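Long-range contact in DUF3863 domain-containing protein (Parabacteroides distasonis, PDB 3LM3), which is of unknown function but is probably a carbohydrate-active enzyme, a putative glycoside hydrolase or deacetylase: residues A[346-359]-A[368-380]. Sequence-based numbering, arbitrary orientation.
Sequences RGSGLGDSYNNLEI and RLALLRDWHTKNS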
# COMPACT_ATOMS: atom_id res chain seq x y z
N ARG A 346 8.25 -17.92 4.64
CA ARG A 346 7.49 -19.13 4.99
C ARG A 346 6.27 -18.74 5.80
O ARG A 346 6.24 -17.70 6.46
CB ARG A 346 8.33 -20.15 5.74
CG ARG A 346 9.34 -20.80 4.87
CD ARG A 346 10.20 -21.78 5.65
NE ARG A 346 11.06 -22.50 4.74
CZ ARG A 346 11.74 -23.60 5.07
NH1 ARG A 346 11.68 -24.09 6.29
NH2 ARG A 346 12.49 -24.19 4.14
N GLY A 347 5.22 -19.55 5.75
CA GLY A 347 4.00 -19.19 6.47
C GLY A 347 4.24 -19.08 7.96
O GLY A 347 5.09 -19.78 8.52
N SER A 348 3.47 -18.21 8.62
CA SER A 348 3.58 -18.06 10.06
C SER A 348 3.09 -19.27 10.82
O SER A 348 3.40 -19.45 11.99
CB SER A 348 2.80 -16.84 10.54
OG SER A 348 1.40 -17.00 10.33
N GLY A 349 2.26 -20.09 10.18
CA GLY A 349 1.57 -21.12 10.92
C GLY A 349 0.30 -20.69 11.61
O GLY A 349 -0.27 -21.46 12.43
N LEU A 350 -0.15 -19.47 11.35
CA LEU A 350 -1.40 -18.96 11.86
C LEU A 350 -2.36 -18.69 10.72
O LEU A 350 -2.00 -18.09 9.72
CB LEU A 350 -1.14 -17.66 12.63
CG LEU A 350 -0.06 -17.71 13.72
CD1 LEU A 350 0.22 -16.27 14.20
CD2 LEU A 350 -0.50 -18.61 14.85
N GLY A 351 -3.60 -19.15 10.89
CA GLY A 351 -4.65 -18.88 9.90
C GLY A 351 -4.28 -19.36 8.51
O GLY A 351 -3.84 -20.50 8.34
N ASP A 352 -4.47 -18.53 7.52
CA ASP A 352 -4.15 -18.90 6.15
C ASP A 352 -2.71 -18.61 5.73
O ASP A 352 -2.36 -18.72 4.56
CB ASP A 352 -5.16 -18.26 5.16
CG ASP A 352 -5.19 -16.74 5.22
OD1 ASP A 352 -4.86 -16.17 6.27
OD2 ASP A 352 -5.60 -16.12 4.20
N SER A 353 -1.84 -18.25 6.68
CA SER A 353 -0.40 -18.14 6.39
C SER A 353 0.21 -19.54 6.60
O SER A 353 0.88 -19.81 7.60
CB SER A 353 0.24 -17.08 7.30
OG SER A 353 1.60 -16.82 6.95
N TYR A 354 -0.03 -20.41 5.63
CA TYR A 354 0.20 -21.85 5.79
C TYR A 354 1.67 -22.17 5.96
O TYR A 354 2.53 -21.75 5.18
CB TYR A 354 -0.44 -22.66 4.64
CG TYR A 354 -1.94 -22.49 4.65
CD1 TYR A 354 -2.72 -22.95 5.70
CD2 TYR A 354 -2.60 -21.85 3.60
CE1 TYR A 354 -4.09 -22.77 5.73
CE2 TYR A 354 -3.97 -21.65 3.64
CZ TYR A 354 -4.71 -22.14 4.68
OH TYR A 354 -6.07 -21.94 4.77
N ASN A 355 1.96 -22.96 6.99
CA ASN A 355 3.34 -23.19 7.39
C ASN A 355 4.17 -23.99 6.40
O ASN A 355 5.38 -23.85 6.40
CB ASN A 355 3.42 -23.82 8.80
CG ASN A 355 2.73 -25.16 8.95
OD1 ASN A 355 2.23 -25.77 7.99
ND2 ASN A 355 2.74 -25.68 10.20
N ASN A 356 3.52 -24.80 5.58
CA ASN A 356 4.20 -25.69 4.67
C ASN A 356 4.67 -24.99 3.41
O ASN A 356 5.36 -25.61 2.60
CB ASN A 356 3.29 -26.85 4.27
CG ASN A 356 2.13 -26.40 3.41
OD1 ASN A 356 1.28 -25.65 3.86
ND2 ASN A 356 2.08 -26.91 2.17
N LEU A 357 4.30 -23.72 3.25
CA LEU A 357 4.62 -22.98 2.03
C LEU A 357 5.81 -22.05 2.19
O LEU A 357 5.95 -21.35 3.21
CB LEU A 357 3.39 -22.19 1.57
CG LEU A 357 2.16 -23.01 1.19
CD1 LEU A 357 0.98 -22.09 0.87
CD2 LEU A 357 2.44 -23.96 0.00
N GLU A 358 6.68 -22.03 1.17
CA GLU A 358 7.75 -21.07 1.05
C GLU A 358 7.53 -20.32 -0.25
O GLU A 358 7.43 -20.95 -1.35
CB GLU A 358 9.11 -21.74 1.03
CG GLU A 358 10.25 -20.75 0.90
CD GLU A 358 11.59 -21.43 1.05
OE1 GLU A 358 12.02 -21.66 2.20
OE2 GLU A 358 12.19 -21.76 0.02
N ILE A 359 7.42 -18.99 -0.16
CA ILE A 359 7.24 -18.16 -1.35
C ILE A 359 8.47 -17.29 -1.55
O ILE A 359 9.04 -16.78 -0.58
CB ILE A 359 5.94 -17.30 -1.29
CG1 ILE A 359 5.67 -16.64 -2.64
CG2 ILE A 359 5.98 -16.23 -0.16
CD1 ILE A 359 4.23 -16.13 -2.73
N ARG A 368 7.94 -9.14 -12.74
CA ARG A 368 7.94 -9.78 -11.43
C ARG A 368 7.72 -11.27 -11.61
O ARG A 368 7.11 -11.72 -12.59
CB ARG A 368 6.89 -9.16 -10.48
CG ARG A 368 5.45 -9.45 -10.86
CD ARG A 368 4.44 -8.92 -9.87
NE ARG A 368 3.19 -9.66 -9.98
CZ ARG A 368 2.09 -9.42 -9.28
NH1 ARG A 368 2.00 -8.35 -8.49
NH2 ARG A 368 1.07 -10.23 -9.38
N LEU A 369 8.19 -12.01 -10.62
CA LEU A 369 8.17 -13.46 -10.63
C LEU A 369 7.99 -13.96 -9.20
O LEU A 369 8.72 -13.55 -8.32
CB LEU A 369 9.49 -14.01 -11.17
CG LEU A 369 9.77 -15.52 -11.09
CD1 LEU A 369 8.89 -16.30 -12.08
CD2 LEU A 369 11.26 -15.81 -11.40
N ALA A 370 7.06 -14.90 -9.02
CA ALA A 370 6.87 -15.59 -7.73
C ALA A 370 7.00 -17.10 -7.90
O ALA A 370 6.38 -17.69 -8.80
CB ALA A 370 5.50 -15.30 -7.15
N LEU A 371 7.75 -17.71 -6.99
CA LEU A 371 7.94 -19.15 -6.94
C LEU A 371 7.36 -19.63 -5.60
O LEU A 371 7.57 -18.98 -4.56
CB LEU A 371 9.43 -19.49 -7.00
CG LEU A 371 10.19 -18.99 -8.22
CD1 LEU A 371 11.69 -19.34 -8.08
CD2 LEU A 371 9.60 -19.56 -9.49
N LEU A 372 6.65 -20.75 -5.62
CA LEU A 372 6.01 -21.30 -4.43
C LEU A 372 6.41 -22.76 -4.30
O LEU A 372 6.40 -23.51 -5.30
CB LEU A 372 4.50 -21.22 -4.56
CG LEU A 372 3.71 -21.55 -3.30
CD1 LEU A 372 3.90 -20.50 -2.19
CD2 LEU A 372 2.24 -21.70 -3.62
N ARG A 373 6.72 -23.17 -3.07
CA ARG A 373 7.21 -24.53 -2.81
C ARG A 373 6.57 -25.08 -1.53
O ARG A 373 6.42 -24.34 -0.57
CB ARG A 373 8.72 -24.54 -2.67
CG ARG A 373 9.34 -25.91 -2.47
CD ARG A 373 10.87 -25.88 -2.61
NE ARG A 373 11.54 -25.10 -1.58
CZ ARG A 373 12.08 -25.60 -0.46
NH1 ARG A 373 12.00 -26.90 -0.21
NH2 ARG A 373 12.69 -24.80 0.41
N ASP A 374 6.15 -26.34 -1.57
CA ASP A 374 5.68 -27.08 -0.40
C ASP A 374 6.92 -27.69 0.21
O ASP A 374 7.32 -28.80 -0.19
CB ASP A 374 4.65 -28.15 -0.84
CG ASP A 374 4.30 -29.13 0.26
OD1 ASP A 374 4.47 -28.78 1.43
OD2 ASP A 374 3.86 -30.26 -0.07
N TRP A 375 7.52 -27.01 1.17
CA TRP A 375 8.80 -27.44 1.74
C TRP A 375 8.62 -28.59 2.73
O TRP A 375 9.61 -29.19 3.12
CB TRP A 375 9.60 -26.27 2.35
CG TRP A 375 8.97 -25.66 3.55
CD1 TRP A 375 8.11 -24.61 3.58
CD2 TRP A 375 9.20 -26.04 4.91
NE1 TRP A 375 7.76 -24.34 4.87
CE2 TRP A 375 8.40 -25.21 5.71
CE3 TRP A 375 9.98 -27.03 5.52
CZ2 TRP A 375 8.38 -25.30 7.10
CZ3 TRP A 375 9.93 -27.14 6.92
CH2 TRP A 375 9.14 -26.28 7.68
N HIS A 376 7.38 -28.91 3.10
CA HIS A 376 7.11 -30.08 3.95
C HIS A 376 7.25 -31.38 3.18
O HIS A 376 7.30 -32.45 3.80
CB HIS A 376 5.69 -30.03 4.51
CG HIS A 376 5.54 -29.12 5.68
ND1 HIS A 376 4.40 -29.10 6.46
CD2 HIS A 376 6.40 -28.21 6.22
CE1 HIS A 376 4.56 -28.20 7.41
NE2 HIS A 376 5.75 -27.63 7.29
N THR A 377 7.25 -31.32 1.85
CA THR A 377 7.41 -32.52 1.03
C THR A 377 8.83 -32.56 0.48
O THR A 377 9.21 -31.71 -0.34
CB THR A 377 6.39 -32.60 -0.09
OG1 THR A 377 5.07 -32.59 0.46
CG2 THR A 377 6.57 -33.87 -0.92
N LYS A 378 9.60 -33.58 0.89
CA LYS A 378 11.01 -33.71 0.50
C LYS A 378 11.14 -33.71 -1.02
O LYS A 378 10.38 -34.39 -1.71
CB LYS A 378 11.62 -35.01 1.06
N ASN A 379 12.07 -32.90 -1.50
CA ASN A 379 12.39 -32.75 -2.93
C ASN A 379 11.27 -32.22 -3.84
O ASN A 379 11.38 -32.29 -5.06
CB ASN A 379 12.96 -34.07 -3.48
CG ASN A 379 14.23 -34.49 -2.75
OD1 ASN A 379 15.06 -33.65 -2.39
ND2 ASN A 379 14.38 -35.79 -2.52
N SER A 380 10.21 -31.67 -3.26
CA SER A 380 9.14 -31.04 -4.05
C SER A 380 9.73 -29.76 -4.64
O SER A 380 10.33 -28.98 -3.92
CB SER A 380 7.93 -30.74 -3.15
OG SER A 380 6.77 -30.40 -3.88
O HOH W 1 9.48 -20.84 -3.26
O HOH W 2 11.61 -22.32 -2.50
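The guanidinium of R346 lies flat on one face of the W375 indole; on the opposite face H376 CD2 sits toward the rim. The R346 and W375 planes are only 12° apart, and R346 CZ sits 3.7 Å from the centroid of the five-membered ring, a cation-pi stack. With chi1 at 66°, W375 CG sits between its own backbone N and carbonyl carbon, which sets the edge of the indole against the 355-358 backbone, where NE1 makes a weak hydrogen bond to N355 O. Three contacts hold N356: its O accepts from W375 N at 2.9 Å, its ND2 points almost straight at D374 OD1 (3.1 Å, 172°), meeting it from above the carboxylate plane, and its CB makes a CH-pi contact over the H376 ring face. Further along the antiparallel hairpin, E358 and R373 form a hydrogen-bonded pair. Their side chains run side by side, and R373 NH2 reaches E358 OE2 at 3.1 Å, while R346 NE and NH2 both grip E358 OE1. A leucine in place of R346 would probably leave E358 OE1 without its two donors and W375 without its cationic cover. R346, E358 and R373, from strands 341-346, 357-363 and 367-374, form one salt-bridge network; R346 NH2 and R373 NH2 are 3.8 Å apart, and the shared carboxylate likely offsets their repulsion.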